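DNA ligase (Alteromonas mediterranea, PDB 6GDR) probably seals nicks in duplex DNA as an ATP-dependent ligase, here caught with AMP joined to the 5' phosphate of the downstream strand. Local coordinates at residues K34-R39 against K280-S285; A40-T45 against W60-W65; D143-M148 against A197-G202. All coordinates share one frame; numbering follows the deposited sequence. Where two conformers were deposited one is given.

Contact 1 of 3, residues K34-R39 against K280-S285. With AMP (adenosine monophosphate), chain G; nucleotides of chain B; nucleotides of chain C.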
loop_
_atom_site.group_PDB
_atom_site.type_symbol
_atom_site.label_atom_id
_atom_site.label_comp_id
_atom_site.label_asym_id
_atom_site.label_seq_id
_atom_site.Cartn_x
_atom_site.Cartn_y
_atom_site.Cartn_z
ATOM N N LYS D 34 -7.513 -2.839 -2.143
ATOM C CA LYS D 34 -6.310 -2.519 -1.389
ATOM C C LYS D 34 -6.630 -1.460 -0.342
ATOM O O LYS D 34 -7.153 -0.390 -0.665
ATOM C CB LYS D 34 -5.207 -2.023 -2.321
ATOM C CG LYS D 34 -3.840 -1.958 -1.664
ATOM C CD LYS D 34 -2.833 -1.233 -2.536
ATOM C CE LYS D 34 -1.452 -1.234 -1.899
ATOM N NZ LYS D 34 -1.453 -0.627 -0.538
ATOM N N LEU D 35 -6.314 -1.760 0.916
ATOM C CA LEU D 35 -6.634 -0.888 2.038
ATOM C C LEU D 35 -5.402 -0.070 2.402
ATOM O O LEU D 35 -4.356 -0.631 2.745
ATOM C CB LEU D 35 -7.116 -1.707 3.235
ATOM C CG LEU D 35 -8.240 -2.703 2.930
ATOM C CD1 LEU D 35 -8.667 -3.431 4.193
ATOM C CD2 LEU D 35 -9.435 -2.011 2.286
ATOM N N ASP D 36 -5.532 1.254 2.334
ATOM C CA ASP D 36 -4.419 2.165 2.595
ATOM C C ASP D 36 -4.235 2.286 4.106
ATOM O O ASP D 36 -4.616 3.274 4.740
ATOM C CB ASP D 36 -4.678 3.520 1.949
ATOM C CG ASP D 36 -3.457 4.417 1.961
ATOM O OD1 ASP D 36 -2.355 3.926 2.284
ATOM O OD2 ASP D 36 -3.600 5.616 1.645
ATOM N N GLY D 37 -3.634 1.252 4.689
ATOM C CA GLY D 37 -3.393 1.187 6.113
ATOM C C GLY D 37 -1.931 0.911 6.412
ATOM O O GLY D 37 -1.029 1.315 5.673
ATOM N N ILE D 38 -1.708 0.211 7.522
ATOM C CA ILE D 38 -0.379 -0.199 7.956
ATOM C C ILE D 38 -0.335 -1.719 7.960
ATOM O O ILE D 38 -1.193 -2.368 8.570
ATOM C CB ILE D 38 -0.035 0.354 9.352
ATOM C CG1 ILE D 38 -0.077 1.887 9.360
ATOM C CG2 ILE D 38 1.330 -0.155 9.809
ATOM C CD1 ILE D 38 1.010 2.556 8.536
ATOM N N ARG D 39 0.665 -2.284 7.289
ATOM C CA ARG D 39 0.843 -3.728 7.299
ATOM C C ARG D 39 1.318 -4.182 8.672
ATOM O O ARG D 39 2.167 -3.541 9.298
ATOM C CB ARG D 39 1.851 -4.156 6.235
ATOM C CG ARG D 39 1.936 -5.663 6.041
ATOM C CD ARG D 39 3.115 -6.051 5.164
ATOM N NE ARG D 39 2.862 -7.285 4.426
ATOM C CZ ARG D 39 2.946 -8.505 4.948
ATOM N NH1 ARG D 39 3.274 -8.673 6.224
ATOM N NH2 ARG D 39 2.696 -9.564 4.191
ATOM N N LYS D 280 -0.891 17.493 -1.441
ATOM C CA LYS D 280 0.374 17.325 -2.146
ATOM C C LYS D 280 0.402 15.980 -2.871
ATOM O O LYS D 280 -0.097 14.983 -2.340
ATOM C CB LYS D 280 1.548 17.404 -1.174
ATOM C CG LYS D 280 1.492 18.603 -0.235
ATOM C CD LYS D 280 2.692 19.521 -0.406
ATOM C CE LYS D 280 2.541 20.778 0.438
ATOM N NZ LYS D 280 3.650 21.747 0.217
ATOM N N PRO D 281 0.968 15.898 -4.075
ATOM C CA PRO D 281 0.977 14.614 -4.789
ATOM C C PRO D 281 1.756 13.558 -4.020
ATOM O O PRO D 281 2.803 13.839 -3.432
ATOM C CB PRO D 281 1.653 14.950 -6.126
ATOM C CG PRO D 281 1.611 16.434 -6.235
ATOM C CD PRO D 281 1.654 16.952 -4.840
ATOM N N ARG D 282 1.238 12.332 -4.033
ATOM C CA ARG D 282 1.844 11.220 -3.318
ATOM C C ARG D 282 2.527 10.269 -4.294
ATOM O O ARG D 282 2.023 10.020 -5.394
ATOM C CB ARG D 282 0.802 10.458 -2.494
ATOM C CG ARG D 282 1.369 9.209 -1.850
ATOM C CD ARG D 282 0.643 8.794 -0.583
ATOM N NE ARG D 282 -0.533 7.975 -0.860
ATOM C CZ ARG D 282 -1.090 7.143 0.014
ATOM N NH1 ARG D 282 -0.576 7.000 1.230
ATOM N NH2 ARG D 282 -2.160 6.441 -0.330
ATOM N N PHE D 283 3.679 9.741 -3.879
ATOM C CA PHE D 283 4.457 8.809 -4.696
ATOM C C PHE D 283 4.801 9.414 -6.053
ATOM O O PHE D 283 4.901 8.703 -7.055
ATOM C CB PHE D 283 3.713 7.484 -4.888
ATOM C CG PHE D 283 3.168 6.894 -3.614
ATOM C CD1 PHE D 283 3.783 7.132 -2.395
ATOM C CD2 PHE D 283 2.033 6.098 -3.643
ATOM C CE1 PHE D 283 3.276 6.587 -1.229
ATOM C CE2 PHE D 283 1.521 5.552 -2.479
ATOM C CZ PHE D 283 2.143 5.796 -1.273
ATOM N N ALA D 284 4.988 10.730 -6.093
ATOM C CA ALA D 284 5.201 11.413 -7.359
ATOM C C ALA D 284 6.543 11.025 -7.967
ATOM O O ALA D 284 7.529 10.813 -7.257
ATOM C CB ALA D 284 5.136 12.926 -7.163
ATOM N N SER D 285 6.573 10.937 -9.295
ATOM C CA SER D 285 7.797 10.654 -10.030
ATOM C C SER D 285 7.792 11.448 -11.328
ATOM O O SER D 285 6.735 11.767 -11.877
ATOM C CB SER D 285 7.949 9.155 -10.328
ATOM O OG SER D 285 6.854 8.670 -11.082
HETATM P P AMP G . 2.854 -1.759 -1.668
HETATM O O1P AMP G . 1.580 -1.130 -1.150
HETATM O O2P AMP G . 3.314 -1.425 -3.067
HETATM O "O5'" AMP G . 2.698 -3.356 -1.555
HETATM C "C5'" AMP G . 1.424 -3.914 -1.246
HETATM C "C4'" AMP G . 1.126 -3.746 0.242
HETATM O "O4'" AMP G . -0.250 -3.401 0.428
HETATM C "C3'" AMP G . 1.399 -4.984 1.079
HETATM O "O3'" AMP G . 2.522 -4.753 1.936
HETATM C "C2'" AMP G . 0.134 -5.223 1.881
HETATM O "O2'" AMP G . 0.413 -5.319 3.279
HETATM C "C1'" AMP G . -0.760 -4.018 1.613
HETATM N N9 AMP G . -2.210 -4.301 1.429
HETATM C C8 AMP G . -3.167 -3.412 1.763
HETATM N N7 AMP G . -4.404 -3.901 1.498
HETATM C C5 AMP G . -4.249 -5.131 0.984
HETATM C C6 AMP G . -5.155 -6.193 0.492
HETATM N N6 AMP G . -6.492 -6.011 0.504
HETATM N N1 AMP G . -4.604 -7.335 0.033
HETATM C C2 AMP G . -3.271 -7.521 0.016
HETATM N N3 AMP G . -2.394 -6.594 0.448
HETATM C C4 AMP G . -2.805 -5.400 0.940
ATOM P P DC B 10 3.702 -0.004 5.617
ATOM O OP1 DC B 10 2.599 -0.970 5.814
ATOM O OP2 DC B 10 5.076 -0.500 5.374
ATOM O "O5'" DC B 10 3.302 0.993 4.431
ATOM C "C5'" DC B 10 2.047 1.652 4.476
ATOM C "C4'" DC B 10 2.007 2.839 3.533
ATOM O "O4'" DC B 10 3.024 3.804 3.903
ATOM C "C3'" DC B 10 2.302 2.527 2.080
ATOM O "O3'" DC B 10 1.152 2.007 1.422
ATOM C "C2'" DC B 10 2.717 3.893 1.547
ATOM C "C1'" DC B 10 3.410 4.543 2.751
ATOM N N1 DC B 10 4.897 4.537 2.648
ATOM C C2 DC B 10 5.555 5.622 2.059
ATOM O O2 DC B 10 4.890 6.578 1.643
ATOM N N3 DC B 10 6.906 5.597 1.964
ATOM C C4 DC B 10 7.588 4.548 2.424
ATOM N N4 DC B 10 8.919 4.570 2.306
ATOM C C5 DC B 10 6.936 3.431 3.023
ATOM C C6 DC B 10 5.602 3.467 3.112
ATOM O OP3 DC C 1 6.569 -1.504 -1.820
ATOM P P DC C 1 5.661 -0.950 -0.790
ATOM O OP1 DC C 1 6.305 -1.147 0.524
ATOM O OP2 DC C 1 4.318 -1.525 -1.026
ATOM O "O5'" DC C 1 5.548 0.623 -1.050
ATOM C "C5'" DC C 1 4.290 1.272 -0.959
ATOM C "C4'" DC C 1 4.357 2.666 -1.547
ATOM O "O4'" DC C 1 5.143 3.525 -0.677
ATOM C "C3'" DC C 1 5.033 2.753 -2.904
ATOM O "O3'" DC C 1 4.109 2.506 -3.957
ATOM C "C2'" DC C 1 5.561 4.175 -2.910
ATOM C "C1'" DC C 1 5.962 4.384 -1.455
ATOM N N1 DC C 1 7.390 4.060 -1.182
ATOM C C2 DC C 1 8.378 4.997 -1.488
ATOM O O2 DC C 1 8.043 6.082 -1.978
ATOM N N3 DC C 1 9.675 4.690 -1.238
ATOM C C4 DC C 1 9.992 3.509 -0.708
ATOM N N4 DC C 1 11.285 3.251 -0.478
ATOM C C5 DC C 1 8.998 2.538 -0.390
ATOM C C6 DC C 1 7.723 2.852 -0.641
#

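Contact 2 of 3, residues A40-T45 against W60-W65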
loop_
_atom_site.group_PDB
_atom_site.type_symbol
_atom_site.label_atom_id
_atom_site.label_comp_id
_atom_site.label_asym_id
_atom_site.label_seq_id
_atom_site.Cartn_x
_atom_site.Cartn_y
_atom_site.Cartn_z
ATOM N N ALA D 40 0.767 -5.299 9.140
ATOM C CA ALA D 40 1.119 -5.825 10.449
ATOM C C ALA D 40 1.014 -7.341 10.427
ATOM O O ALA D 40 0.057 -7.898 9.881
ATOM C CB ALA D 40 0.215 -5.252 11.546
ATOM N N ARG D 41 2.003 -7.999 11.024
ATOM C CA ARG D 41 2.001 -9.446 11.186
ATOM C C ARG D 41 1.627 -9.789 12.621
ATOM O O ARG D 41 2.204 -9.243 13.567
ATOM C CB ARG D 41 3.366 -10.038 10.836
ATOM C CG ARG D 41 3.598 -11.427 11.410
ATOM C CD ARG D 41 4.723 -12.143 10.687
ATOM N NE ARG D 41 4.349 -12.497 9.322
ATOM C CZ ARG D 41 5.182 -13.014 8.425
ATOM N NH1 ARG D 41 6.451 -13.240 8.739
ATOM N NH2 ARG D 41 4.746 -13.304 7.206
ATOM N N TRP D 42 0.660 -10.688 12.777
ATOM C CA TRP D 42 0.219 -11.140 14.090
ATOM C C TRP D 42 1.016 -12.378 14.482
ATOM O O TRP D 42 0.916 -13.419 13.826
ATOM C CB TRP D 42 -1.279 -11.437 14.081
ATOM C CG TRP D 42 -1.790 -12.019 15.365
ATOM C CD1 TRP D 42 -2.474 -13.190 15.519
ATOM C CD2 TRP D 42 -1.654 -11.458 16.676
ATOM N NE1 TRP D 42 -2.775 -13.391 16.845
ATOM C CE2 TRP D 42 -2.282 -12.342 17.575
ATOM C CE3 TRP D 42 -1.064 -10.294 17.178
ATOM C CZ2 TRP D 42 -2.337 -12.100 18.946
ATOM C CZ3 TRP D 42 -1.119 -10.055 18.539
ATOM C CH2 TRP D 42 -1.750 -10.954 19.406
ATOM N N ASP D 43 1.813 -12.257 15.540
ATOM C CA ASP D 43 2.673 -13.338 16.005
ATOM C C ASP D 43 1.933 -14.371 16.845
ATOM O O ASP D 43 2.548 -15.356 17.266
ATOM C CB ASP D 43 3.833 -12.749 16.819
ATOM C CG ASP D 43 4.924 -13.760 17.104
ATOM O OD1 ASP D 43 4.924 -14.836 16.472
ATOM O OD2 ASP D 43 5.783 -13.477 17.965
ATOM N N GLY D 44 0.639 -14.179 17.098
ATOM C CA GLY D 44 -0.070 -15.009 18.051
ATOM C C GLY D 44 0.027 -14.403 19.435
ATOM O O GLY D 44 -0.861 -14.592 20.273
ATOM N N THR D 45 1.114 -13.665 19.676
ATOM C CA THR D 45 1.309 -12.919 20.909
ATOM C C THR D 45 1.515 -11.431 20.689
ATOM O O THR D 45 1.307 -10.656 21.627
ATOM C CB THR D 45 2.527 -13.460 21.680
ATOM O OG1 THR D 45 2.417 -14.880 21.832
ATOM C CG2 THR D 45 2.635 -12.815 23.059
ATOM N N TRP D 60 -6.607 -5.151 24.954
ATOM C CA TRP D 60 -7.960 -5.477 24.516
ATOM C C TRP D 60 -8.049 -5.565 22.999
ATOM O O TRP D 60 -8.890 -6.301 22.468
ATOM C CB TRP D 60 -8.952 -4.439 25.042
ATOM C CG TRP D 60 -8.702 -3.050 24.535
ATOM C CD1 TRP D 60 -8.002 -2.062 25.164
ATOM C CD2 TRP D 60 -9.151 -2.495 23.293
ATOM N NE1 TRP D 60 -7.987 -0.926 24.390
ATOM C CE2 TRP D 60 -8.685 -1.167 23.236
ATOM C CE3 TRP D 60 -9.900 -2.992 22.221
ATOM C CZ2 TRP D 60 -8.945 -0.330 22.152
ATOM C CZ3 TRP D 60 -10.157 -2.160 21.147
ATOM C CH2 TRP D 60 -9.680 -0.844 21.120
ATOM N N PHE D 61 -7.194 -4.828 22.286
ATOM C CA PHE D 61 -7.229 -4.856 20.829
ATOM C C PHE D 61 -6.905 -6.243 20.289
ATOM O O PHE D 61 -7.384 -6.616 19.211
ATOM C CB PHE D 61 -6.249 -3.825 20.267
ATOM C CG PHE D 61 -6.413 -3.572 18.796
ATOM C CD1 PHE D 61 -7.316 -2.627 18.341
ATOM C CD2 PHE D 61 -5.662 -4.275 17.869
ATOM C CE1 PHE D 61 -7.470 -2.389 16.989
ATOM C CE2 PHE D 61 -5.811 -4.040 16.516
ATOM C CZ PHE D 61 -6.718 -3.096 16.076
ATOM N N THR D 62 -6.106 -7.020 21.019
ATOM C CA THR D 62 -5.698 -8.353 20.592
ATOM C C THR D 62 -6.292 -9.453 21.463
ATOM O O THR D 62 -5.947 -10.625 21.282
ATOM C CB THR D 62 -4.170 -8.465 20.597
ATOM O OG1 THR D 62 -3.687 -8.396 21.945
ATOM C CG2 THR D 62 -3.544 -7.344 19.781
ATOM N N ALA D 63 -7.173 -9.107 22.397
ATOM C CA ALA D 63 -7.735 -10.100 23.300
ATOM C C ALA D 63 -8.495 -11.165 22.521
ATOM O O ALA D 63 -9.334 -10.852 21.671
ATOM C CB ALA D 63 -8.659 -9.426 24.313
ATOM N N ASN D 64 -8.189 -12.429 22.811
ATOM C CA ASN D 64 -8.862 -13.596 22.248
ATOM C C ASN D 64 -8.552 -13.810 20.772
ATOM O O ASN D 64 -9.232 -14.611 20.117
ATOM C CB ASN D 64 -10.383 -13.518 22.437
ATOM C CG ASN D 64 -10.783 -13.440 23.898
ATOM O OD1 ASN D 64 -11.430 -12.487 24.329
ATOM N ND2 ASN D 64 -10.396 -14.451 24.669
ATOM N N TRP D 65 -7.544 -13.129 20.224
ATOM C CA TRP D 65 -7.151 -13.385 18.850
ATOM C C TRP D 65 -6.612 -14.809 18.720
ATOM O O TRP D 65 -6.186 -15.415 19.706
ATOM C CB TRP D 65 -6.091 -12.381 18.396
ATOM C CG TRP D 65 -6.639 -11.042 18.002
ATOM C CD1 TRP D 65 -7.844 -10.510 18.355
ATOM C CD2 TRP D 65 -6.000 -10.068 17.168
ATOM N NE1 TRP D 65 -7.993 -9.263 17.797
ATOM C CE2 TRP D 65 -6.874 -8.969 17.063
ATOM C CE3 TRP D 65 -4.771 -10.019 16.502
ATOM C CZ2 TRP D 65 -6.559 -7.833 16.320
ATOM C CZ3 TRP D 65 -4.461 -8.892 15.765
ATOM C CH2 TRP D 65 -5.350 -7.814 15.679
#

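Contact 3 of 3, residues D143-M148 against A197-G202. With nucleotides of chain A.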
loop_
_atom_site.group_PDB
_atom_site.type_symbol
_atom_site.label_atom_id
_atom_site.label_comp_id
_atom_site.label_asym_id
_atom_site.label_seq_id
_atom_site.Cartn_x
_atom_site.Cartn_y
_atom_site.Cartn_z
ATOM N N ASP D 143 -6.541 -20.229 -1.556
ATOM C CA ASP D 143 -7.943 -20.569 -1.341
ATOM C C ASP D 143 -8.132 -21.253 0.007
ATOM O O ASP D 143 -9.089 -20.962 0.732
ATOM C CB ASP D 143 -8.443 -21.468 -2.472
ATOM C CG ASP D 143 -9.940 -21.359 -2.686
ATOM O OD1 ASP D 143 -10.367 -20.486 -3.469
ATOM O OD2 ASP D 143 -10.689 -22.143 -2.066
ATOM N N SER D 144 -7.217 -22.158 0.363
ATOM C CA SER D 144 -7.298 -22.831 1.655
ATOM C C SER D 144 -6.996 -21.869 2.796
ATOM O O SER D 144 -7.667 -21.898 3.835
ATOM C CB SER D 144 -6.335 -24.016 1.687
ATOM O OG SER D 144 -6.242 -24.562 2.991
ATOM N N ARG D 145 -5.988 -21.009 2.624
ATOM C CA ARG D 145 -5.649 -20.051 3.671
ATOM C C ARG D 145 -6.792 -19.072 3.906
ATOM O O ARG D 145 -7.110 -18.741 5.055
ATOM C CB ARG D 145 -4.363 -19.307 3.303
ATOM C CG ARG D 145 -3.215 -20.232 2.920
ATOM C CD ARG D 145 -1.870 -19.527 2.974
ATOM N NE ARG D 145 -1.749 -18.460 1.982
ATOM C CZ ARG D 145 -1.351 -18.635 0.724
ATOM N NH1 ARG D 145 -1.036 -19.843 0.276
ATOM N NH2 ARG D 145 -1.272 -17.594 -0.094
ATOM N N LEU D 146 -7.425 -18.601 2.830
ATOM C CA LEU D 146 -8.606 -17.757 2.976
ATOM C C LEU D 146 -9.684 -18.473 3.781
ATOM O O LEU D 146 -10.264 -17.903 4.712
ATOM C CB LEU D 146 -9.140 -17.357 1.600
ATOM C CG LEU D 146 -10.451 -16.564 1.583
ATOM C CD1 LEU D 146 -10.282 -15.217 2.266
ATOM C CD2 LEU D 146 -10.952 -16.386 0.161
ATOM N N ASN D 147 -9.970 -19.729 3.427
ATOM C CA ASN D 147 -10.957 -20.499 4.175
ATOM C C ASN D 147 -10.591 -20.568 5.650
ATOM O O ASN D 147 -11.458 -20.430 6.520
ATOM C CB ASN D 147 -11.086 -21.903 3.585
ATOM C CG ASN D 147 -11.636 -21.893 2.170
ATOM O OD1 ASN D 147 -12.289 -20.936 1.753
ATOM N ND2 ASN D 147 -11.375 -22.962 1.426
ATOM N N MET D 148 -9.307 -20.785 5.950
ATOM C CA MET D 148 -8.862 -20.818 7.340
ATOM C C MET D 148 -9.092 -19.474 8.020
ATOM O O MET D 148 -9.533 -19.422 9.174
ATOM C CB MET D 148 -7.385 -21.206 7.403
ATOM C CG MET D 148 -7.097 -22.634 6.957
ATOM S SD MET D 148 -5.355 -22.934 6.591
ATOM C CE MET D 148 -4.574 -22.391 8.108
ATOM N N ALA D 197 -2.504 -20.799 -5.784
ATOM C CA ALA D 197 -1.082 -20.516 -5.664
ATOM C C ALA D 197 -0.621 -20.715 -4.227
ATOM O O ALA D 197 -1.332 -20.363 -3.281
ATOM C CB ALA D 197 -0.770 -19.089 -6.113
ATOM N N PHE D 198 0.573 -21.280 -4.073
ATOM C CA PHE D 198 1.182 -21.460 -2.765
ATOM C C PHE D 198 1.975 -20.218 -2.381
ATOM O O PHE D 198 2.460 -19.473 -3.237
ATOM C CB PHE D 198 2.103 -22.683 -2.755
ATOM C CG PHE D 198 1.397 -23.987 -3.018
ATOM C CD1 PHE D 198 2.059 -25.031 -3.643
ATOM C CD2 PHE D 198 0.080 -24.174 -2.635
ATOM C CE1 PHE D 198 1.421 -26.232 -3.885
ATOM C CE2 PHE D 198 -0.564 -25.373 -2.874
ATOM C CZ PHE D 198 0.107 -26.403 -3.500
ATOM N N TYR D 199 2.105 -20.003 -1.075
ATOM C CA TYR D 199 2.844 -18.852 -0.579
ATOM C C TYR D 199 4.316 -18.968 -0.954
ATOM O O TYR D 199 4.914 -20.045 -0.872
ATOM C CB TYR D 199 2.692 -18.739 0.939
ATOM C CG TYR D 199 3.079 -17.385 1.492
ATOM C CD1 TYR D 199 2.115 -16.420 1.752
ATOM C CD2 TYR D 199 4.407 -17.072 1.751
ATOM C CE1 TYR D 199 2.462 -15.182 2.257
ATOM C CE2 TYR D 199 4.763 -15.835 2.257
ATOM C CZ TYR D 199 3.786 -14.895 2.507
ATOM O OH TYR D 199 4.134 -13.662 3.010
ATOM N N HIS D 200 4.900 -17.848 -1.374
ATOM C CA HIS D 200 6.304 -17.817 -1.758
ATOM C C HIS D 200 6.783 -16.374 -1.736
ATOM O O HIS D 200 6.102 -15.486 -2.256
ATOM C CB HIS D 200 6.508 -18.437 -3.145
ATOM C CG HIS D 200 7.888 -18.247 -3.695
ATOM N ND1 HIS D 200 8.133 -17.571 -4.872
ATOM C CD2 HIS D 200 9.096 -18.642 -3.230
ATOM C CE1 HIS D 200 9.433 -17.561 -5.108
ATOM N NE2 HIS D 200 10.040 -18.204 -4.126
ATOM N N SER D 201 7.948 -16.148 -1.136
ATOM C CA SER D 201 8.475 -14.799 -1.012
ATOM C C SER D 201 8.708 -14.183 -2.388
ATOM O O SER D 201 8.758 -14.872 -3.411
ATOM C CB SER D 201 9.783 -14.807 -0.223
ATOM O OG SER D 201 10.795 -15.510 -0.925
ATOM N N GLY D 202 8.848 -12.860 -2.402
ATOM C CA GLY D 202 9.163 -12.146 -3.621
ATOM C C GLY D 202 7.936 -11.814 -4.449
ATOM O O GLY D 202 6.789 -12.057 -4.071
ATOM P P DA A 6 11.794 -12.535 -6.249
ATOM O OP1 DA A 6 11.505 -13.670 -5.345
ATOM O OP2 DA A 6 10.907 -11.350 -6.275
ATOM O "O5'" DA A 6 13.275 -12.022 -5.964
ATOM C "C5'" DA A 6 14.386 -12.834 -6.323
ATOM C "C4'" DA A 6 15.681 -12.093 -6.084
ATOM O "O4'" DA A 6 15.953 -11.215 -7.216
ATOM C "C3'" DA A 6 15.672 -11.204 -4.840
ATOM O "O3'" DA A 6 16.869 -11.379 -4.090
ATOM C "C2'" DA A 6 15.529 -9.798 -5.411
ATOM C "C1'" DA A 6 16.234 -9.914 -6.751
ATOM N N9 DA A 6 15.783 -8.942 -7.746
ATOM C C8 DA A 6 14.491 -8.626 -8.066
ATOM N N7 DA A 6 14.385 -7.708 -8.997
ATOM C C5 DA A 6 15.697 -7.399 -9.311
ATOM C C6 DA A 6 16.266 -6.495 -10.231
ATOM N N6 DA A 6 15.542 -5.708 -11.031
ATOM N N1 DA A 6 17.612 -6.434 -10.297
ATOM C C2 DA A 6 18.333 -7.225 -9.493
ATOM N N3 DA A 6 17.913 -8.112 -8.591
ATOM C C4 DA A 6 16.573 -8.151 -8.549
HETATM O O HOH W 1 0.518 -17.122 -2.620
#

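Contact 1 of 3, residues K34-R39 against K280-S285
Asp36, at the centre of an inverse gamma turn closed by Gly37 N and Leu35 O at 2.8 Å, faces Arg282 with the CA atoms 12.5 Å apart, a distance spanned mostly by the long Arg282 side chain reaching the short Asp36. Residues 34-37 spell KxDG, the first signature motif of the nucleotidyltransferase domain, whereas 280-285 belong to a loop of the OB-like domain, so the contact closes one domain onto the other around the nicked duplex. The two side chains reach toward each other and form a salt bridge, Arg282 NH2 to Asp36 OD2 at 2.6 Å. The bond is somewhat bent, and NH2 meets OD2 from above the carboxylate plane, with the two flat groups 54° apart. A bend at chi3 (85°) turns the guanidinium back over Phe283, whose CZ lies against one of its faces, while Phe81 adds a cation-pi contact. Arginine suits the place: its flat guanidinium can lie against aromatic rings while its edge reaches the carboxylate. The Phe283 ring is sandwiched: Arg282 CG packs over the centre of one face, and the sugar of DC1 of chain C packs on the other. Its edge reaches the nucleotide across the nick, CE1 lying 3.3 Å from O2 of DC10 of chain B, so the apolar ring lines the minor-groove side of the break. Behind Asp36, Lys34, which in this family carries the AMP before its transfer, now grips the transferred nucleotide, NZ donating to AMP O4' at 3.2 Å and, more weakly, to O1P; Glu188 pairs with the same NZ. Leu35 N reads adenine N7 at 2.9 Å. Arg39 N donates to OP1 of DC10 of chain B at 2.8 Å, nearly straight at 169°.

Contact 2 of 3, residues A40-T45 against W60-W65
Trp42 presents one face of its indole to the edge of Trp65, and this T-shaped pair carries the contact. The six-membered rings stand at 75° to each other with centroids 4.8 Å apart. Trp65 CE3 points down onto the middle of the Trp42 ring system, coming to 3.4 Å from Trp42 CD2, and the neighbouring CZ3 leans on the same face near CE3. On that side too, Trp65 CB lies beyond the rim, above the notch between NE1 and CZ2, 3.8 Å from Trp42 NE1. The opposite face of Trp42 is covered by its own chain, where Gly44 N and Thr45 N pass above the rim; Gly44, with its positive phi, lets the backbone fold back so closely. At the far end of the indole, Thr62 CB approaches Trp42 CH2 at 3.7 Å, and its methyl CG2 touches CZ3. The contact fastens the end of strand 38-42, in the five-stranded mixed sheet of the nucleotidyltransferase domain, to the short helix 59-62 and the type II turn Thr62-Trp65 that follows it. That turn sets Trp65 back alongside Thr62, whose CA lies over a face of the Trp65 ring. Thr62 suits the spot because it offers a methyl to the indole while its hydroxyl, at chi1 67°, makes a weak bond to Ala59 O. Both tryptophans are buried, and each has a partner for its polar N-H: Trp42 NE1 binds Pro66 O, and Trp65 NE1 binds Thr160 OG1. Leu47 of strand 47-48 touches Trp42, Thr62 and Trp65 alike, while Phe161 meets the Trp65 ring in an edge-to-face pair.

Contact 3 of 3, residues D143-M148 against A197-G202
The loop between strands 189-194 and 207-210, which connects motifs IV and V of the nucleotidyltransferase domain, packs here on helix 142-154, with Arg145 of the helix meeting the backbone of Ala197, Phe198 and Tyr199. Arg145 leaves the helix with CG beside its backbone N (chi1 -51°) and bends at chi3, which brings its guanidinium against the loop. Ala197 O lies at the guanidinium edge, 3.6 Å from Arg145 NH1, a close approach without a hydrogen bond; NH1 is also 3.4 Å from Tyr199 N, where both atoms are donors. The bonds that hold this end are made to other parts: NE forms a salt bridge with Asp134, and NH1 donates weakly to Gln140 O. An arginine suits this place, since its several N-H groups can serve partners in different directions from one buried position. A water also links helix and loop: it accepts from Arg145 NH2 at 3.1 Å and donates weakly to Phe198 O. The Tyr199 ring stands nearly perpendicular to the guanidinium, the planes 83° apart. Its CB sits over one guanidinium face, 3.9 Å from NH1, while its ring turns an edge to Arg145, with CD1 4.0 Å from NH2. With CG anti to the backbone N (chi1 -163°), the phenol runs on to Gln12, whose backbone N bonds to the hydroxyl. Beyond this anchored part the loop reaches bound DNA. Gly202 lies against a backbone phosphate; its positive phi and the closeness of that phosphate leave no room for a CB, and its CA is 3.3 Å from OP2 of DA6 of chain A.

Strand 38-42 ties contacts 1 and 2 together: the KxDG motif and the nick-side backbone bond lie at one end, the tryptophan pair at the other, the centres about 25 Å apart. Contact 2 lies outside the AMP pocket, the Trp42 side chain being about 13 Å from AMP, whereas contact 1 holds Lys34, Leu35 and Arg39 of that pocket. Contact 3 lies somewhat nearer than contact 2, the Tyr199 side chain about 9 Å from AMP, and brushes contact 2 where Arg41 NH2 and Tyr199 OH pack at 4.3 Å. Of the three, only contact 1 joins the two domains; contacts 2 and 3 are nested within the chain span it closes. Contacts 1 and 3 both adjoin bound DNA.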